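PDB 1G6W: transcriptional regulator URE2 from Saccharomyces cerevisiae, which represses nitrogen catabolism genes by holding GATA-type transcriptional activators in the cytoplasm, and also reduces peroxide with glutathione. Local coordinates for residues B[7-12]-B[49-54]. Sequence-based numbering, arbitrary orientation.
Sequences SRITKF and IFLDFN
Arg8 reaches from helix 7-12 to the backbone at the end of strand 46-50. Its CG lies anti to the backbone N (chi1 178°), and a bend at chi3 turns the guanidinium group toward Phe50. Arg8 NH2 makes a weak hydrogen bond of 3.4 Å to Phe50 O, which sits at the edge of the guanidinium and in its plane. Arg8 NH1 gives a hydrogen bond of 2.9 Å to a water O. The same water accepts a hydrogen bond from Phe50 N, so Arg8 holds Phe50 O directly and Phe50 N through the water. Ile49 CG2 lies over one face of the guanidinium, toward its rim, 4.1 Å from Arg8 NH2. Glu57 forms a salt bridge with NH2 and also accepts a hydrogen bond from Asp52 N, which ties the arginine to the following loop.

Beside this polar link, CD1 of Ile9 touches both Ile49 and Leu51. Ile9 CD1 is 3.9 Å from Ile49 CG2, and these two isoleucines run past each other in opposite directions. Leu51 crosses Ile9 at about a right angle, with its CD2 against CD1 and CG1 of Ile9. Phe63 of helix 61-64 touches both Ile9 and Leu51. Leu51 also lies close to His58, which binds glutathione, and Val72, also assigned to that site. The contact thus joins helix 7-12 to the end of outermost strand 46-50 and the loop after it, in the thioredoxin-like domain of this GST-superfamily fold, next to the glutathione site.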
ATOM      1  N   SER B   7      23.390 -20.943  -0.053  1.00 57.08           N
ATOM      2  CA  SER B   7      23.352 -22.218   0.658  1.00 56.45           C
ATOM      3  C   SER B   7      22.681 -22.053   2.027  1.00 55.18           C
ATOM      4  O   SER B   7      21.924 -22.918   2.469  1.00 55.52           O
ATOM      5  CB  SER B   7      24.780 -22.748   0.826  1.00 57.16           C
ATOM      6  OG  SER B   7      24.803 -23.996   1.491  1.00 57.86           O
ATOM      7  N   ARG B   8      22.957 -20.932   2.688  1.00 54.15           N
ATOM      8  CA  ARG B   8      22.386 -20.641   4.002  1.00 52.53           C
ATOM      9  C   ARG B   8      20.862 -20.486   3.950  1.00 50.34           C
ATOM     10  O   ARG B   8      20.147 -21.008   4.798  1.00 49.85           O
ATOM     11  CB  ARG B   8      23.010 -19.358   4.566  1.00 53.51           C
ATOM     12  CG  ARG B   8      22.452 -18.943   5.918  1.00 54.54           C
ATOM     13  CD  ARG B   8      23.013 -17.609   6.401  1.00 54.64           C
ATOM     14  NE  ARG B   8      22.697 -16.496   5.504  1.00 53.98           N
ATOM     15  CZ  ARG B   8      22.609 -15.228   5.897  1.00 53.66           C
ATOM     16  NH1 ARG B   8      22.807 -14.910   7.168  1.00 52.80           N
ATOM     17  NH2 ARG B   8      22.337 -14.273   5.020  1.00 53.48           N
ATOM     18  N   ILE B   9      20.375 -19.760   2.951  1.00 48.69           N
ATOM     19  CA  ILE B   9      18.945 -19.527   2.794  1.00 47.01           C
ATOM     20  C   ILE B   9      18.207 -20.824   2.479  1.00 48.42           C
ATOM     21  O   ILE B   9      17.113 -21.074   2.996  1.00 46.91           O
ATOM     22  CB  ILE B   9      18.683 -18.496   1.670  1.00 45.66           C
ATOM     23  CG1 ILE B   9      19.424 -17.193   1.987  1.00 42.23           C
ATOM     24  CG2 ILE B   9      17.186 -18.248   1.515  1.00 44.45           C
ATOM     25  CD1 ILE B   9      19.141 -16.651   3.373  1.00 39.84           C
ATOM     26  N   THR B  10      18.812 -21.654   1.634  1.00 49.40           N
ATOM     27  CA  THR B  10      18.211 -22.921   1.258  1.00 49.56           C
ATOM     28  C   THR B  10      18.177 -23.866   2.454  1.00 50.03           C
ATOM     29  O   THR B  10      17.278 -24.696   2.572  1.00 50.16           O
ATOM     30  CB  THR B  10      18.982 -23.576   0.102  1.00 50.29           C
ATOM     31  OG1 THR B  10      18.937 -22.714  -1.042  1.00 51.22           O
ATOM     32  CG2 THR B  10      18.361 -24.917  -0.262  1.00 49.31           C
ATOM     33  N   LYS B  11      19.158 -23.734   3.340  1.00 50.21           N
ATOM     34  CA  LYS B  11      19.222 -24.569   4.537  1.00 50.08           C
ATOM     35  C   LYS B  11      18.071 -24.204   5.467  1.00 48.76           C
ATOM     36  O   LYS B  11      17.398 -25.074   6.021  1.00 48.02           O
ATOM     37  CB  LYS B  11      20.553 -24.347   5.268  1.00 52.22           C
ATOM     38  CG  LYS B  11      21.757 -25.049   4.641  1.00 55.41           C
ATOM     39  CD  LYS B  11      23.075 -24.305   4.922  1.00 57.27           C
ATOM     40  CE  LYS B  11      23.333 -24.071   6.410  1.00 58.02           C
ATOM     41  NZ  LYS B  11      24.580 -23.275   6.640  1.00 56.60           N
ATOM     42  N   PHE B  12      17.852 -22.903   5.625  1.00 47.84           N
ATOM     43  CA  PHE B  12      16.802 -22.384   6.492  1.00 47.24           C
ATOM     44  C   PHE B  12      15.431 -22.986   6.209  1.00 47.58           C
ATOM     45  O   PHE B  12      14.774 -23.498   7.116  1.00 46.43           O
ATOM     46  CB  PHE B  12      16.715 -20.861   6.357  1.00 46.61           C
ATOM     47  CG  PHE B  12      15.649 -20.239   7.212  1.00 43.72           C
ATOM     48  CD1 PHE B  12      15.864 -20.026   8.566  1.00 42.68           C
ATOM     49  CD2 PHE B  12      14.417 -19.896   6.667  1.00 42.78           C
ATOM     50  CE1 PHE B  12      14.869 -19.480   9.366  1.00 43.15           C
ATOM     51  CE2 PHE B  12      13.415 -19.351   7.458  1.00 42.51           C
ATOM     52  CZ  PHE B  12      13.642 -19.142   8.811  1.00 43.14           C
ATOM     53  N   ILE B  49      17.005 -12.359   9.336  1.00 33.95           N
ATOM     54  CA  ILE B  49      17.990 -12.819   8.371  1.00 32.92           C
ATOM     55  C   ILE B  49      18.233 -11.641   7.443  1.00 32.57           C
ATOM     56  O   ILE B  49      17.303 -11.171   6.791  1.00 32.00           O
ATOM     57  CB  ILE B  49      17.472 -13.985   7.492  1.00 32.23           C
ATOM     58  CG1 ILE B  49      17.231 -15.242   8.333  1.00 31.64           C
ATOM     59  CG2 ILE B  49      18.472 -14.262   6.376  1.00 30.60           C
ATOM     60  CD1 ILE B  49      18.484 -15.941   8.781  1.00 33.27           C
ATOM     61  N   PHE B  50      19.465 -11.150   7.392  1.00 32.57           N
ATOM     62  CA  PHE B  50      19.778 -10.053   6.488  1.00 33.13           C
ATOM     63  C   PHE B  50      20.275 -10.636   5.176  1.00 32.97           C
ATOM     64  O   PHE B  50      21.440 -10.990   5.055  1.00 34.45           O
ATOM     65  CB  PHE B  50      20.848  -9.133   7.080  1.00 32.43           C
ATOM     66  CG  PHE B  50      20.405  -8.418   8.313  1.00 33.18           C
ATOM     67  CD1 PHE B  50      20.753  -8.893   9.571  1.00 32.81           C
ATOM     68  CD2 PHE B  50      19.610  -7.279   8.220  1.00 32.98           C
ATOM     69  CE1 PHE B  50      20.315  -8.244  10.725  1.00 32.74           C
ATOM     70  CE2 PHE B  50      19.168  -6.622   9.366  1.00 31.31           C
ATOM     71  CZ  PHE B  50      19.521  -7.105  10.620  1.00 33.27           C
ATOM     72  N   LEU B  51      19.386 -10.737   4.195  1.00 34.37           N
ATOM     73  CA  LEU B  51      19.760 -11.290   2.900  1.00 36.53           C
ATOM     74  C   LEU B  51      20.909 -10.531   2.260  1.00 37.70           C
ATOM     75  O   LEU B  51      20.867  -9.305   2.127  1.00 38.34           O
ATOM     76  CB  LEU B  51      18.566 -11.294   1.942  1.00 36.91           C
ATOM     77  CG  LEU B  51      17.504 -12.370   2.170  1.00 38.64           C
ATOM     78  CD1 LEU B  51      16.424 -12.238   1.122  1.00 39.75           C
ATOM     79  CD2 LEU B  51      18.133 -13.747   2.086  1.00 39.66           C
ATOM     80  N   ASP B  52      21.937 -11.274   1.864  1.00 37.62           N
ATOM     81  CA  ASP B  52      23.101 -10.695   1.216  1.00 37.11           C
ATOM     82  C   ASP B  52      22.777 -10.629  -0.273  1.00 37.86           C
ATOM     83  O   ASP B  52      22.976 -11.602  -1.003  1.00 38.63           O
ATOM     84  CB  ASP B  52      24.317 -11.591   1.456  1.00 37.80           C
ATOM     85  CG  ASP B  52      25.617 -10.955   1.003  1.00 39.65           C
ATOM     86  OD1 ASP B  52      25.687 -10.483  -0.152  1.00 39.59           O
ATOM     87  OD2 ASP B  52      26.576 -10.938   1.803  1.00 40.19           O
ATOM     88  N   PHE B  53      22.255  -9.492  -0.724  1.00 37.36           N
ATOM     89  CA  PHE B  53      21.914  -9.347  -2.133  1.00 36.67           C
ATOM     90  C   PHE B  53      23.144  -9.513  -3.019  1.00 37.24           C
ATOM     91  O   PHE B  53      23.038  -9.974  -4.155  1.00 39.83           O
ATOM     92  CB  PHE B  53      21.247  -7.990  -2.393  1.00 35.75           C
ATOM     93  CG  PHE B  53      19.803  -7.927  -1.954  1.00 35.15           C
ATOM     94  CD1 PHE B  53      19.466  -7.920  -0.602  1.00 36.34           C
ATOM     95  CD2 PHE B  53      18.780  -7.881  -2.895  1.00 34.67           C
ATOM     96  CE1 PHE B  53      18.128  -7.869  -0.191  1.00 35.68           C
ATOM     97  CE2 PHE B  53      17.441  -7.829  -2.499  1.00 35.80           C
ATOM     98  CZ  PHE B  53      17.114  -7.824  -1.143  1.00 35.11           C
ATOM     99  N   ASN B  54      24.310  -9.145  -2.496  1.00 36.30           N
ATOM    100  CA  ASN B  54      25.555  -9.271  -3.239  1.00 35.22           C
ATOM    101  C   ASN B  54      25.795 -10.725  -3.627  1.00 35.16           C
ATOM    102  O   ASN B  54      26.299 -11.020  -4.708  1.00 33.93           O
ATOM    103  CB  ASN B  54      26.731  -8.791  -2.393  1.00 35.39           C
ATOM    104  CG  ASN B  54      28.054  -8.923  -3.118  1.00 36.14           C
ATOM    105  OD1 ASN B  54      28.283  -8.259  -4.131  1.00 38.71           O
ATOM    106  ND2 ASN B  54      28.932  -9.784  -2.610  1.00 35.55           N
TER
HETATM  107  O   HOH W   1      21.699 -12.654   8.677  1.00 15.86           O